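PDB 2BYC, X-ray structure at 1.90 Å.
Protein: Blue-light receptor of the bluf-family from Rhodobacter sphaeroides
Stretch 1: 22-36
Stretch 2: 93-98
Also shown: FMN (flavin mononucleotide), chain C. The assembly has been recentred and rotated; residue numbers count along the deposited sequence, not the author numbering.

Stretch 1 22-36: DIVQIMRASRVRNLR
Stretch 2 (93-98) WSMRIV

A single asparagine joins helix, second stretch and flavin: N34 ND2 donates a nearly linear hydrogen bond to S94 O (2.7 Å, 168°), while N34 OD1 accepts one from FMN N3 (2.9 Å, 177°). Its carboxamide, with chi1 m and chi2 near 0°, offers a donor and an acceptor at once, and N34 ND2 also makes a weak bond to FMN O4 at 3.4 Å. Residues 22-36 are helical throughout; 93-95 lack regular structure and 96-98 form a strand. The helix and strand axes run at 150°, roughly antiparallel, approaching to 10.0 Å. Register is set where the CA atoms of N34 and S94 lie 5.5 Å apart. S94, at phi/psi -55/-47 with chi1 t, points toward the helix, and S94 OG donates to R31 O at 3.2 Å, where the helical bond from L35 N to R31 O is weak (3.4 Å).

M95 turns extended (-162/121), its CB 3.6 Å from S30 OG; the small S30 side chain (chi1 p) also leaves S30 CB 3.2 Å from FMN N3. Toward the N-terminal part of the helix the contact becomes apolar. M27, all m, brings CE to 3.4 Å from M95 O and SD to 3.9 Å from I97 CB. I97 (t, t) extends CD1 to 3.4 Å from I23 CG2, whereas R96 points away. In total 406 Å² is buried.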

# COMPACT_ATOMS: atom_id res chain seq x y z
N ASP A 22 -14.79 -7.01 -4.20
CA ASP A 22 -13.49 -6.99 -4.83
C ASP A 22 -12.42 -6.75 -3.77
O ASP A 22 -11.38 -7.41 -3.80
CB ASP A 22 -13.39 -5.94 -5.94
CG ASP A 22 -14.24 -6.29 -7.17
OD1 ASP A 22 -14.70 -7.46 -7.19
OD2 ASP A 22 -14.41 -5.44 -8.11
N ILE A 23 -12.61 -5.77 -2.86
CA ILE A 23 -11.60 -5.55 -1.82
C ILE A 23 -11.46 -6.69 -0.81
O ILE A 23 -10.35 -7.00 -0.32
CB ILE A 23 -11.81 -4.19 -1.13
CG1 ILE A 23 -11.21 -3.09 -2.00
CG2 ILE A 23 -11.08 -4.23 0.22
CD1 ILE A 23 -11.92 -1.69 -1.95
N VAL A 24 -12.56 -7.35 -0.47
CA VAL A 24 -12.46 -8.57 0.37
C VAL A 24 -11.58 -9.65 -0.26
O VAL A 24 -10.73 -10.25 0.42
CB VAL A 24 -13.91 -9.13 0.72
CG1 VAL A 24 -13.86 -10.51 1.35
CG2 VAL A 24 -14.61 -8.20 1.67
N GLN A 25 -11.74 -9.89 -1.55
CA GLN A 25 -10.89 -10.90 -2.21
C GLN A 25 -9.44 -10.42 -2.27
O GLN A 25 -8.52 -11.20 -2.15
CB GLN A 25 -11.35 -11.13 -3.65
CG GLN A 25 -12.79 -11.70 -3.84
CD GLN A 25 -13.36 -11.69 -5.34
OE1 GLN A 25 -13.05 -12.61 -6.15
NE2 GLN A 25 -14.25 -10.73 -5.65
N ILE A 26 -9.22 -9.13 -2.47
CA ILE A 26 -7.86 -8.63 -2.49
C ILE A 26 -7.25 -8.80 -1.15
O ILE A 26 -6.09 -9.10 -1.06
CB ILE A 26 -7.78 -7.18 -2.91
CG1 ILE A 26 -8.17 -7.08 -4.41
CG2 ILE A 26 -6.42 -6.65 -2.55
CD1 ILE A 26 -8.34 -5.70 -4.93
N MET A 27 -7.98 -8.55 -0.06
CA MET A 27 -7.31 -8.64 1.28
C MET A 27 -7.08 -10.04 1.66
O MET A 27 -6.12 -10.34 2.39
CB MET A 27 -8.11 -7.93 2.37
CG MET A 27 -8.25 -6.42 2.17
SD MET A 27 -6.71 -5.57 1.95
CE MET A 27 -6.09 -5.73 3.57
N ARG A 28 -7.99 -10.91 1.24
CA ARG A 28 -7.88 -12.30 1.57
C ARG A 28 -6.63 -12.86 0.89
O ARG A 28 -5.78 -13.45 1.54
CB ARG A 28 -9.10 -13.02 1.07
CG ARG A 28 -9.12 -14.49 1.36
CD ARG A 28 -10.41 -15.02 0.76
NE ARG A 28 -10.63 -16.36 1.27
CZ ARG A 28 -11.82 -16.96 1.33
NH1 ARG A 28 -12.94 -16.35 0.89
NH2 ARG A 28 -11.89 -18.20 1.83
N ALA A 29 -6.54 -12.63 -0.42
CA ALA A 29 -5.39 -13.00 -1.23
C ALA A 29 -4.08 -12.51 -0.70
O ALA A 29 -3.14 -13.27 -0.64
CB ALA A 29 -5.57 -12.50 -2.66
N SER A 30 -4.02 -11.23 -0.32
CA SER A 30 -2.81 -10.57 0.01
C SER A 30 -2.33 -10.98 1.40
O SER A 30 -1.14 -11.13 1.63
CB SER A 30 -3.04 -9.07 -0.02
OG SER A 30 -3.83 -8.79 1.07
N ARG A 31 -3.25 -11.18 2.33
CA ARG A 31 -2.85 -11.59 3.64
C ARG A 31 -2.03 -12.92 3.57
O ARG A 31 -0.99 -13.08 4.24
CB ARG A 31 -4.08 -11.69 4.56
CG ARG A 31 -3.72 -11.93 6.02
CD ARG A 31 -4.87 -12.43 6.88
NE ARG A 31 -4.37 -12.52 8.27
CZ ARG A 31 -5.10 -12.76 9.38
NH1 ARG A 31 -6.44 -12.96 9.34
NH2 ARG A 31 -4.49 -12.80 10.56
N VAL A 32 -2.45 -13.87 2.73
CA VAL A 32 -1.69 -15.10 2.69
C VAL A 32 -0.36 -15.01 1.87
O VAL A 32 0.77 -15.41 2.37
CB VAL A 32 -2.59 -16.23 2.29
CG1 VAL A 32 -1.78 -17.57 2.16
CG2 VAL A 32 -3.74 -16.36 3.35
N ARG A 33 -0.45 -14.44 0.67
CA ARG A 33 0.71 -14.17 -0.18
C ARG A 33 1.75 -13.31 0.50
O ARG A 33 2.94 -13.67 0.61
CB ARG A 33 0.23 -13.46 -1.46
CG ARG A 33 1.25 -13.16 -2.53
CD ARG A 33 1.37 -14.36 -3.45
NE ARG A 33 0.60 -14.32 -4.70
CZ ARG A 33 -0.70 -14.47 -4.85
NH1 ARG A 33 -1.50 -14.60 -3.82
NH2 ARG A 33 -1.21 -14.44 -6.05
N ASN A 34 1.33 -12.16 1.01
CA ASN A 34 2.35 -11.29 1.64
C ASN A 34 3.08 -11.97 2.81
O ASN A 34 4.30 -11.84 3.01
CB ASN A 34 1.75 -9.95 2.08
CG ASN A 34 1.31 -9.13 0.93
OD1 ASN A 34 1.43 -9.54 -0.20
ND2 ASN A 34 0.79 -7.97 1.19
N LEU A 35 2.32 -12.69 3.61
CA LEU A 35 2.90 -13.39 4.75
C LEU A 35 4.04 -14.36 4.28
O LEU A 35 5.16 -14.41 4.89
CB LEU A 35 1.77 -14.14 5.47
CG LEU A 35 1.80 -14.14 7.00
CD1 LEU A 35 2.53 -15.37 7.36
CD2 LEU A 35 2.39 -12.87 7.65
N ARG A 36 3.77 -15.08 3.20
CA ARG A 36 4.70 -16.06 2.69
C ARG A 36 5.88 -15.31 2.12
O ARG A 36 7.04 -15.69 2.33
CB ARG A 36 4.01 -16.86 1.59
CG ARG A 36 4.91 -17.82 0.90
CD ARG A 36 4.13 -18.87 0.21
NE ARG A 36 3.54 -18.36 -1.02
CZ ARG A 36 2.25 -18.08 -1.16
NH1 ARG A 36 1.41 -18.24 -0.14
NH2 ARG A 36 1.81 -17.63 -2.33
N TRP A 93 1.93 -5.49 9.65
CA TRP A 93 0.81 -5.69 8.71
C TRP A 93 1.28 -6.20 7.38
O TRP A 93 2.02 -5.53 6.66
CB TRP A 93 0.00 -4.42 8.47
CG TRP A 93 -0.38 -3.71 9.70
CD1 TRP A 93 0.37 -2.79 10.39
CD2 TRP A 93 -1.61 -3.85 10.41
NE1 TRP A 93 -0.33 -2.37 11.49
CE2 TRP A 93 -1.55 -2.99 11.51
CE3 TRP A 93 -2.76 -4.62 10.21
CZ2 TRP A 93 -2.61 -2.84 12.39
CZ3 TRP A 93 -3.83 -4.48 11.12
CH2 TRP A 93 -3.73 -3.60 12.19
N SER A 94 0.80 -7.39 7.10
CA SER A 94 0.87 -8.05 5.83
C SER A 94 0.28 -7.18 4.70
O SER A 94 0.90 -7.04 3.69
CB SER A 94 0.11 -9.37 5.97
OG SER A 94 0.34 -10.21 4.87
N MET A 95 -0.91 -6.61 4.94
CA MET A 95 -1.51 -5.54 4.10
C MET A 95 -2.56 -4.99 5.06
O MET A 95 -3.32 -5.72 5.60
CB MET A 95 -2.08 -6.11 2.79
CG MET A 95 -2.36 -5.11 1.64
SD MET A 95 -1.24 -3.74 1.79
CE MET A 95 0.37 -4.49 1.41
N ARG A 96 -2.50 -3.72 5.39
CA ARG A 96 -3.60 -3.14 6.17
C ARG A 96 -4.36 -2.30 5.14
O ARG A 96 -3.72 -1.61 4.33
CB ARG A 96 -3.11 -2.26 7.30
CG ARG A 96 -4.28 -1.97 8.27
CD ARG A 96 -3.82 -1.04 9.29
NE ARG A 96 -4.84 -0.63 10.26
CZ ARG A 96 -5.96 0.06 10.00
NH1 ARG A 96 -6.32 0.36 8.76
NH2 ARG A 96 -6.77 0.42 11.02
N ILE A 97 -5.68 -2.40 5.06
CA ILE A 97 -6.38 -1.53 4.09
C ILE A 97 -6.74 -0.31 4.92
O ILE A 97 -7.09 -0.43 6.12
CB ILE A 97 -7.61 -2.15 3.48
CG1 ILE A 97 -8.18 -1.15 2.48
CG2 ILE A 97 -8.60 -2.60 4.50
CD1 ILE A 97 -9.24 -1.66 1.60
N VAL A 98 -6.61 0.85 4.28
CA VAL A 98 -6.97 2.10 4.87
C VAL A 98 -8.03 2.72 3.92
O VAL A 98 -7.69 3.24 2.87
CB VAL A 98 -5.78 3.06 5.04
CG1 VAL A 98 -6.29 4.32 5.64
CG2 VAL A 98 -4.74 2.48 6.00
N1 FMN C . -2.18 -9.50 -3.85
C2 FMN C . -1.24 -9.81 -2.89
O2 FMN C . -0.90 -11.01 -2.71
N3 FMN C . -0.67 -8.85 -2.12
C4 FMN C . -1.08 -7.58 -2.32
O4 FMN C . -0.55 -6.72 -1.70
C4A FMN C . -2.04 -7.24 -3.28
N5 FMN C . -2.43 -5.92 -3.45
C5A FMN C . -3.32 -5.56 -4.46
C6 FMN C . -3.68 -4.25 -4.66
C7 FMN C . -4.62 -3.85 -5.62
C7M FMN C . -4.88 -2.37 -5.91
C8 FMN C . -5.18 -4.83 -6.42
C8M FMN C . -6.15 -4.50 -7.54
C9 FMN C . -4.81 -6.17 -6.24
C9A FMN C . -3.86 -6.53 -5.24
N10 FMN C . -3.49 -7.88 -5.04
C10 FMN C . -2.56 -8.21 -4.06
C1' FMN C . -4.27 -9.01 -5.62
C2' FMN C . -3.26 -9.66 -6.53
O2' FMN C . -3.40 -8.90 -7.70
C3' FMN C . -3.46 -11.16 -6.80
O3' FMN C . -4.56 -11.33 -7.63
C4' FMN C . -3.65 -12.06 -5.59
O4' FMN C . -2.46 -12.21 -4.78
C5' FMN C . -4.03 -13.47 -6.06
O5' FMN C . -5.41 -13.83 -5.97
P FMN C . -5.64 -15.41 -6.14
O1P FMN C . -7.11 -15.79 -5.90
O2P FMN C . -5.25 -15.68 -7.59
O3P FMN C . -4.68 -15.98 -5.13